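Poly-beta-hydroxybuterate polymerase (Cupriavidus necator, PDB 5T6O) probably transfers acyl groups to build polyhydroxybutyrate without a template, here as its catalytic domain, which has the alpha/beta hydrolase fold. Local coordinates at residues A[50-55]-A[223-228]; A[88-93]-A[257-262]. The protein carries 1 engineered substitution. All coordinates share one frame; numbering follows the deposited sequence.

How the interactions relate
Interactions 1 and 2 lie on opposite sides of the chain's centre, with their centres about 27 Å apart and their nearest atoms about 12 Å apart, and they share no helix or strand. Both are largely buried and lie within the alpha/beta hydrolase fold. Interaction 1, the closer to the centre, joins the loop after strand 40-43 to the end of helix 220-227, chiefly through aromatic packing and one phenol-carboxylate bond. Interaction 2 sets a small hairpin against the start of helix 89-108. There a carboxylate grips a backbone N-H and a water beside aliphatic and sulfur contacts, and the hairpin turn carries an exposed glycine at its third position.

Interaction 1: A[50-55]-A[223-228]; sequences YYILDL and LFWNGD
Tyr51 OH donates a hydrogen bond to Asp228 OD2, 2.7 Å away, which accepts on its anti lone pair, the one pointing away from OD1. The other oxygen, OD1, forms a salt bridge with Lys49, so two groups grip the carboxylate. Asp228 is the first residue past the end of helix 220-227, and its CG, anti to the backbone N (chi1 -168°), comes within 3.4 Å of Tyr51 OH. Tyrosine suits its place because it pairs a polar tip with a flat apolar ring. Trp225 meets that ring in a T-shaped stack, its edge toward the tyrosine face, with planes at 81° and CD1 3.8 Å from Tyr51 CE1. Phe224 crosses Tyr51 at about a right angle, its CE2 lying 3.2 Å from Tyr51 OH. Ile52 CB lies over the five-membered ring of Trp225 in a CH-pi contact, 3.6 Å from its centroid, and CG2 and CD1 reach toward the six-membered ring. A beta-branched residue thus fills a broad patch of a large ring. Trp225 NE1 is hydrogen-bonded to the backbone O of Lys49. The contact ties the 3-10 turn 50-53, between strand 40-43 and helix 61-67, to the last turn of helix 220-227.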
ATOM      1  N   TYR A  50      27.723  16.877  -6.737  1.00 22.71           N
ATOM      2  CA  TYR A  50      27.662  16.138  -8.000  1.00 26.43           C
ATOM      3  C   TYR A  50      28.306  14.763  -7.929  1.00 26.47           C
ATOM      4  O   TYR A  50      27.968  13.897  -8.746  1.00 25.82           O
ATOM      5  CB  TYR A  50      28.340  16.933  -9.119  1.00 26.54           C
ATOM      6  CG  TYR A  50      29.855  16.853  -9.149  1.00 26.30           C
ATOM      7  CD1 TYR A  50      30.513  15.779  -9.764  1.00 25.56           C
ATOM      8  CD2 TYR A  50      30.630  17.861  -8.590  1.00 27.15           C
ATOM      9  CE1 TYR A  50      31.887  15.707  -9.785  1.00 25.67           C
ATOM     10  CE2 TYR A  50      32.006  17.801  -8.618  1.00 27.65           C
ATOM     11  CZ  TYR A  50      32.628  16.721  -9.223  1.00 24.67           C
ATOM     12  OH  TYR A  50      33.998  16.673  -9.255  1.00 26.26           O
ATOM     13  N   TYR A  51      29.246  14.553  -7.008  1.00 25.27           N
ATOM     14  CA  TYR A  51      30.173  13.439  -7.145  1.00 23.80           C
ATOM     15  C   TYR A  51      29.553  12.092  -6.798  1.00 22.37           C
ATOM     16  O   TYR A  51      30.252  11.074  -6.875  1.00 23.96           O
ATOM     17  CB  TYR A  51      31.430  13.689  -6.307  1.00 23.10           C
ATOM     18  CG  TYR A  51      31.224  13.814  -4.816  1.00 24.57           C
ATOM     19  CD1 TYR A  51      31.195  12.681  -4.003  1.00 25.73           C
ATOM     20  CD2 TYR A  51      31.144  15.063  -4.208  1.00 21.86           C
ATOM     21  CE1 TYR A  51      31.034  12.786  -2.641  1.00 24.61           C
ATOM     22  CE2 TYR A  51      30.989  15.177  -2.825  1.00 21.37           C
ATOM     23  CZ  TYR A  51      30.933  14.037  -2.055  1.00 25.10           C
ATOM     24  OH  TYR A  51      30.772  14.131  -0.692  1.00 27.25           O
ATOM     25  N   ILE A  52      28.259  12.047  -6.456  1.00 22.67           N
ATOM     26  CA  ILE A  52      27.563  10.764  -6.526  1.00 21.65           C
ATOM     27  C   ILE A  52      27.719  10.167  -7.923  1.00 24.50           C
ATOM     28  O   ILE A  52      27.721   8.941  -8.086  1.00 25.26           O
ATOM     29  CB  ILE A  52      26.070  10.920  -6.135  1.00 25.36           C
ATOM     30  CG1 ILE A  52      25.395   9.547  -5.978  1.00 26.65           C
ATOM     31  CG2 ILE A  52      25.311  11.763  -7.174  1.00 24.85           C
ATOM     32  CD1 ILE A  52      26.087   8.626  -5.002  1.00 24.21           C
ATOM     33  N   LEU A  53      27.903  11.013  -8.939  1.00 22.89           N
ATOM     34  CA  LEU A  53      28.101  10.564 -10.317  1.00 22.72           C
ATOM     35  C   LEU A  53      29.557  10.277 -10.650  1.00 23.61           C
ATOM     36  O   LEU A  53      29.832   9.788 -11.747  1.00 23.25           O
ATOM     37  CB  LEU A  53      27.576  11.616 -11.298  1.00 24.74           C
ATOM     38  CG  LEU A  53      26.089  11.938 -11.153  1.00 28.07           C
ATOM     39  CD1 LEU A  53      25.678  12.970 -12.165  1.00 29.62           C
ATOM     40  CD2 LEU A  53      25.275  10.653 -11.323  1.00 26.69           C
ATOM     41  N   ASP A  54      30.490  10.588  -9.750  1.00 22.87           N
ATOM     42  CA  ASP A  54      31.916  10.288  -9.950  1.00 22.44           C
ATOM     43  C   ASP A  54      32.490   9.854  -8.603  1.00 27.10           C
ATOM     44  O   ASP A  54      33.432  10.433  -8.081  1.00 26.79           O
ATOM     45  CB  ASP A  54      32.667  11.500 -10.510  1.00 22.46           C
ATOM     46  CG  ASP A  54      34.157  11.216 -10.747  1.00 28.84           C
ATOM     47  OD1 ASP A  54      34.498  10.059 -11.050  1.00 26.87           O
ATOM     48  OD2 ASP A  54      34.987  12.147 -10.621  1.00 27.14           O
ATOM     49  N   LEU A  55      31.877   8.828  -8.007  1.00 24.39           N
ATOM     50  CA  LEU A  55      32.110   8.550  -6.593  1.00 27.55           C
ATOM     51  C   LEU A  55      33.508   7.987  -6.370  1.00 33.88           C
ATOM     52  O   LEU A  55      34.446   8.742  -6.108  1.00 38.33           O
ATOM     53  CB  LEU A  55      31.013   7.612  -6.059  1.00 25.15           C
ATOM     54  CG  LEU A  55      30.936   7.455  -4.536  1.00 29.36           C
ATOM     55  CD1 LEU A  55      30.897   8.809  -3.815  1.00 29.63           C
ATOM     56  CD2 LEU A  55      29.721   6.607  -4.148  1.00 30.66           C
ATOM     57  N   LEU A 223      26.953   7.234   2.583  1.00 25.57           N
ATOM     58  CA  LEU A 223      26.676   8.057   3.758  1.00 26.43           C
ATOM     59  C   LEU A 223      27.561   9.302   3.779  1.00 29.14           C
ATOM     60  O   LEU A 223      27.120  10.385   4.181  1.00 26.92           O
ATOM     61  CB  LEU A 223      26.860   7.228   5.028  1.00 29.65           C
ATOM     62  CG  LEU A 223      25.856   6.069   5.190  1.00 30.98           C
ATOM     63  CD1 LEU A 223      26.169   5.248   6.433  1.00 37.67           C
ATOM     64  CD2 LEU A 223      24.464   6.621   5.257  1.00 28.33           C
ATOM     65  N   PHE A 224      28.810   9.170   3.338  1.00 24.71           N
ATOM     66  CA  PHE A 224      29.680  10.339   3.244  1.00 27.45           C
ATOM     67  C   PHE A 224      29.114  11.372   2.281  1.00 24.08           C
ATOM     68  O   PHE A 224      29.021  12.563   2.611  1.00 25.52           O
ATOM     69  CB  PHE A 224      31.085   9.917   2.812  1.00 28.42           C
ATOM     70  CG  PHE A 224      31.969  11.071   2.433  1.00 28.45           C
ATOM     71  CD1 PHE A 224      32.569  11.855   3.413  1.00 32.67           C
ATOM     72  CD2 PHE A 224      32.208  11.370   1.096  1.00 28.73           C
ATOM     73  CE1 PHE A 224      33.377  12.917   3.071  1.00 30.12           C
ATOM     74  CE2 PHE A 224      33.025  12.439   0.749  1.00 28.50           C
ATOM     75  CZ  PHE A 224      33.616  13.204   1.741  1.00 29.91           C
ATOM     76  N   TRP A 225      28.728  10.932   1.077  1.00 25.62           N
ATOM     77  CA  TRP A 225      28.118  11.836   0.105  1.00 27.41           C
ATOM     78  C   TRP A 225      26.850  12.467   0.662  1.00 23.77           C
ATOM     79  O   TRP A 225      26.666  13.686   0.593  1.00 26.44           O
ATOM     80  CB  TRP A 225      27.804  11.083  -1.187  1.00 24.31           C
ATOM     81  CG  TRP A 225      26.912  11.850  -2.107  1.00 24.40           C
ATOM     82  CD1 TRP A 225      27.258  12.950  -2.861  1.00 23.43           C
ATOM     83  CD2 TRP A 225      25.525  11.597  -2.376  1.00 25.05           C
ATOM     84  NE1 TRP A 225      26.160  13.394  -3.565  1.00 21.95           N
ATOM     85  CE2 TRP A 225      25.094  12.576  -3.297  1.00 21.96           C
ATOM     86  CE3 TRP A 225      24.603  10.626  -1.930  1.00 26.82           C
ATOM     87  CZ2 TRP A 225      23.791  12.608  -3.800  1.00 21.12           C
ATOM     88  CZ3 TRP A 225      23.302  10.670  -2.416  1.00 23.18           C
ATOM     89  CH2 TRP A 225      22.910  11.653  -3.347  1.00 25.87           C
ATOM     90  N   ASN A 226      25.964  11.652   1.229  1.00 20.76           N
ATOM     91  CA  ASN A 226      24.733  12.218   1.769  1.00 23.80           C
ATOM     92  C   ASN A 226      25.018  13.189   2.905  1.00 24.74           C
ATOM     93  O   ASN A 226      24.293  14.176   3.071  1.00 24.51           O
ATOM     94  CB  ASN A 226      23.810  11.098   2.246  1.00 22.80           C
ATOM     95  CG  ASN A 226      22.481  11.615   2.723  1.00 23.08           C
ATOM     96  OD1 ASN A 226      21.619  11.969   1.918  1.00 23.97           O
ATOM     97  ND2 ASN A 226      22.293  11.643   4.041  1.00 27.10           N
ATOM     98  N   GLY A 227      26.050  12.921   3.704  1.00 24.01           N
ATOM     99  CA  GLY A 227      26.383  13.787   4.824  1.00 25.23           C
ATOM    100  C   GLY A 227      27.071  15.072   4.437  1.00 31.24           C
ATOM    101  O   GLY A 227      27.143  15.995   5.251  1.00 30.66           O
ATOM    102  N   ASP A 228      27.572  15.139   3.205  1.00 24.93           N
ATOM    103  CA  ASP A 228      28.257  16.309   2.645  1.00 24.06           C
ATOM    104  C   ASP A 228      27.160  17.249   2.126  1.00 30.31           C
ATOM    105  O   ASP A 228      26.839  17.311   0.938  1.00 26.64           O
ATOM    106  CB  ASP A 228      29.231  15.853   1.562  1.00 26.73           C
ATOM    107  CG  ASP A 228      30.199  16.937   1.116  1.00 29.14           C
ATOM    108  OD1 ASP A 228      30.095  18.086   1.588  1.00 26.55           O
ATOM    109  OD2 ASP A 228      31.074  16.621   0.271  1.00 23.88           O
TER

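Interaction 2: A[88-93]-A[257-262]; sequences TWDDYI and TVCGVP
The two-residue beta hairpin of strands 257-258 and 261-262, closed by a type I' turn from Val258 to Val261, brings Val258 and Cys259 against Asp90 and Ile93 near the start of helix 89-108. Cys259 N donates to Asp90 OD2 at 2.9 Å. The bond is nearly straight, 168° at the hydrogen, yet the N-H arrives from well above the carboxylate plane, 67° out of it. A water also donates to Asp90 OD2, at 2.7 Å, and donates a second hydrogen bond to Thr257 O, so the aspartate binds the hairpin directly and through solvent. Asp90 lies near the N-terminal end of its helix, where the helix dipole would probably favour a negative charge. That end is closed by a capping box: Thr88 OG1 accepts from Asp91 N, and Asp91 OD2 accepts from Thr88 N. Beside the polar bond, Val258 CG1, anti to the backbone N (chi1 172°), reaches 4.0 Å from Ile93 CG1 and faces the edge of the Trp89 indole. Cys259 SG, a polarisable sulfur, lies 3.8 Å from Ile93 CG2 and also sits beside the carbonyl O of Asp90. Glycine suits position 260, where the turn's backbone angles would jam a CB against the preceding carbonyl. Around this contact, Trp239 of helix 234-246 stacks on Trp89 and touches Val258, while helix 120-134 packs against both Trp89 and Val261, so the hairpin rests among three helices.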
ATOM      1  N   THR A  88      17.015  32.553  -6.782  1.00 28.14           N
ATOM      2  CA  THR A  88      15.710  32.004  -7.117  1.00 24.00           C
ATOM      3  C   THR A  88      15.856  30.783  -8.009  1.00 27.54           C
ATOM      4  O   THR A  88      16.924  30.508  -8.561  1.00 29.58           O
ATOM      5  CB  THR A  88      14.850  33.049  -7.826  1.00 33.06           C
ATOM      6  OG1 THR A  88      15.461  33.375  -9.085  1.00 31.24           O
ATOM      7  CG2 THR A  88      14.732  34.300  -6.973  1.00 35.95           C
ATOM      8  N   TRP A  89      14.743  30.061  -8.162  1.00 26.49           N
ATOM      9  CA  TRP A  89      14.706  28.972  -9.134  1.00 24.61           C
ATOM     10  C   TRP A  89      15.067  29.480 -10.526  1.00 29.14           C
ATOM     11  O   TRP A  89      15.838  28.834 -11.243  1.00 28.24           O
ATOM     12  CB  TRP A  89      13.326  28.309  -9.130  1.00 29.86           C
ATOM     13  CG  TRP A  89      13.100  27.281 -10.220  1.00 27.39           C
ATOM     14  CD1 TRP A  89      12.589  27.511 -11.467  1.00 27.82           C
ATOM     15  CD2 TRP A  89      13.342  25.870 -10.140  1.00 27.35           C
ATOM     16  NE1 TRP A  89      12.505  26.334 -12.171  1.00 31.31           N
ATOM     17  CE2 TRP A  89      12.963  25.311 -11.382  1.00 29.04           C
ATOM     18  CE3 TRP A  89      13.848  25.023  -9.141  1.00 28.72           C
ATOM     19  CZ2 TRP A  89      13.071  23.950 -11.652  1.00 26.61           C
ATOM     20  CZ3 TRP A  89      13.954  23.669  -9.407  1.00 30.15           C
ATOM     21  CH2 TRP A  89      13.569  23.144 -10.658  1.00 27.38           C
ATOM     22  N   ASP A  90      14.547  30.658 -10.907  1.00 27.91           N
ATOM     23  CA  ASP A  90      14.854  31.239 -12.215  1.00 26.24           C
ATOM     24  C   ASP A  90      16.335  31.575 -12.347  1.00 31.02           C
ATOM     25  O   ASP A  90      16.922  31.400 -13.423  1.00 32.86           O
ATOM     26  CB  ASP A  90      14.008  32.494 -12.460  1.00 27.81           C
ATOM     27  CG  ASP A  90      12.567  32.167 -12.806  1.00 36.40           C
ATOM     28  OD1 ASP A  90      12.102  31.080 -12.426  1.00 36.28           O
ATOM     29  OD2 ASP A  90      11.901  32.990 -13.464  1.00 37.35           O
ATOM     30  N   ASP A  91      16.949  32.081 -11.275  1.00 28.10           N
ATOM     31  CA  ASP A  91      18.376  32.383 -11.324  1.00 30.04           C
ATOM     32  C   ASP A  91      19.167  31.146 -11.709  1.00 33.20           C
ATOM     33  O   ASP A  91      20.083  31.203 -12.543  1.00 27.95           O
ATOM     34  CB  ASP A  91      18.872  32.895  -9.971  1.00 28.90           C
ATOM     35  CG  ASP A  91      18.386  34.288  -9.631  1.00 36.86           C
ATOM     36  OD1 ASP A  91      17.986  35.057 -10.538  1.00 33.47           O
ATOM     37  OD2 ASP A  91      18.430  34.610  -8.419  1.00 31.67           O
ATOM     38  N   TYR A  92      18.835  30.017 -11.082  1.00 27.77           N
ATOM     39  CA  TYR A  92      19.553  28.774 -11.336  1.00 24.67           C
ATOM     40  C   TYR A  92      19.314  28.286 -12.753  1.00 30.31           C
ATOM     41  O   TYR A  92      20.225  27.747 -13.385  1.00 27.72           O
ATOM     42  CB  TYR A  92      19.128  27.711 -10.323  1.00 26.17           C
ATOM     43  CG  TYR A  92      19.924  27.736  -9.030  1.00 25.07           C
ATOM     44  CD1 TYR A  92      20.109  28.913  -8.321  1.00 27.22           C
ATOM     45  CD2 TYR A  92      20.494  26.572  -8.527  1.00 28.52           C
ATOM     46  CE1 TYR A  92      20.831  28.934  -7.139  1.00 27.37           C
ATOM     47  CE2 TYR A  92      21.217  26.583  -7.342  1.00 29.13           C
ATOM     48  CZ  TYR A  92      21.383  27.759  -6.657  1.00 28.12           C
ATOM     49  OH  TYR A  92      22.107  27.761  -5.481  1.00 28.90           O
ATOM     50  N   ILE A  93      18.090  28.450 -13.260  1.00 28.16           N
ATOM     51  CA  ILE A  93      17.789  28.026 -14.625  1.00 27.94           C
ATOM     52  C   ILE A  93      18.618  28.822 -15.623  1.00 28.28           C
ATOM     53  O   ILE A  93      19.261  28.255 -16.518  1.00 29.22           O
ATOM     54  CB  ILE A  93      16.280  28.160 -14.915  1.00 27.54           C
ATOM     55  CG1 ILE A  93      15.463  27.236 -13.997  1.00 27.29           C
ATOM     56  CG2 ILE A  93      15.992  27.842 -16.377  1.00 27.68           C
ATOM     57  CD1 ILE A  93      15.779  25.747 -14.168  1.00 27.49           C
ATOM     58  N   THR A 257       5.449  29.971 -15.335  1.00 37.26           N
ATOM     59  CA  THR A 257       6.304  30.866 -16.102  1.00 35.94           C
ATOM     60  C   THR A 257       7.673  30.912 -15.442  1.00 38.55           C
ATOM     61  O   THR A 257       7.780  31.168 -14.237  1.00 37.11           O
ATOM     62  CB  THR A 257       5.711  32.273 -16.200  1.00 39.31           C
ATOM     63  OG1 THR A 257       4.624  32.261 -17.133  1.00 49.17           O
ATOM     64  CG2 THR A 257       6.764  33.261 -16.689  1.00 37.11           C
ATOM     65  N   VAL A 258       8.707  30.630 -16.228  1.00 32.14           N
ATOM     66  CA  VAL A 258      10.080  30.535 -15.746  1.00 29.05           C
ATOM     67  C   VAL A 258      10.955  31.290 -16.729  1.00 32.48           C
ATOM     68  O   VAL A 258      10.866  31.056 -17.939  1.00 34.65           O
ATOM     69  CB  VAL A 258      10.535  29.065 -15.627  1.00 28.56           C
ATOM     70  CG1 VAL A 258      12.051  28.969 -15.320  1.00 30.51           C
ATOM     71  CG2 VAL A 258       9.704  28.333 -14.569  1.00 34.61           C
ATOM     72  N   CYS A 259      11.769  32.216 -16.215  1.00 34.92           N
ATOM     73  CA  CYS A 259      12.685  33.011 -17.038  1.00 32.73           C
ATOM     74  C   CYS A 259      11.962  33.671 -18.211  1.00 39.78           C
ATOM     75  O   CYS A 259      12.484  33.747 -19.327  1.00 36.54           O
ATOM     76  CB  CYS A 259      13.857  32.166 -17.535  1.00 40.67           C
ATOM     77  SG  CYS A 259      14.891  31.508 -16.218  1.00 35.61           S
ATOM     78  N   GLY A 260      10.736  34.128 -17.958  1.00 36.16           N
ATOM     79  CA  GLY A 260       9.990  34.915 -18.915  1.00 41.49           C
ATOM     80  C   GLY A 260       9.164  34.146 -19.926  1.00 44.35           C
ATOM     81  O   GLY A 260       8.575  34.778 -20.814  1.00 43.85           O
ATOM     82  N   VAL A 261       9.096  32.817 -19.839  1.00 40.93           N
ATOM     83  CA  VAL A 261       8.317  32.038 -20.810  1.00 36.13           C
ATOM     84  C   VAL A 261       7.536  30.955 -20.092  1.00 40.13           C
ATOM     85  O   VAL A 261       7.912  30.486 -19.007  1.00 38.76           O
ATOM     86  CB  VAL A 261       9.211  31.397 -21.898  1.00 38.54           C
ATOM     87  CG1 VAL A 261       9.829  32.469 -22.792  1.00 39.61           C
ATOM     88  CG2 VAL A 261      10.284  30.519 -21.263  1.00 36.48           C
ATOM     89  N   PRO A 262       6.413  30.536 -20.685  1.00 38.65           N
ATOM     90  CA  PRO A 262       5.664  29.404 -20.129  1.00 37.82           C
ATOM     91  C   PRO A 262       6.440  28.108 -20.312  1.00 39.50           C
ATOM     92  O   PRO A 262       7.124  27.915 -21.323  1.00 42.65           O
ATOM     93  CB  PRO A 262       4.363  29.395 -20.946  1.00 37.87           C
ATOM     94  CG  PRO A 262       4.294  30.759 -21.596  1.00 46.38           C
ATOM     95  CD  PRO A 262       5.723  31.131 -21.844  1.00 41.51           C
TER
HETATM   96  O   HOH W   1       9.241  33.608 -13.307  1.00 41.83           O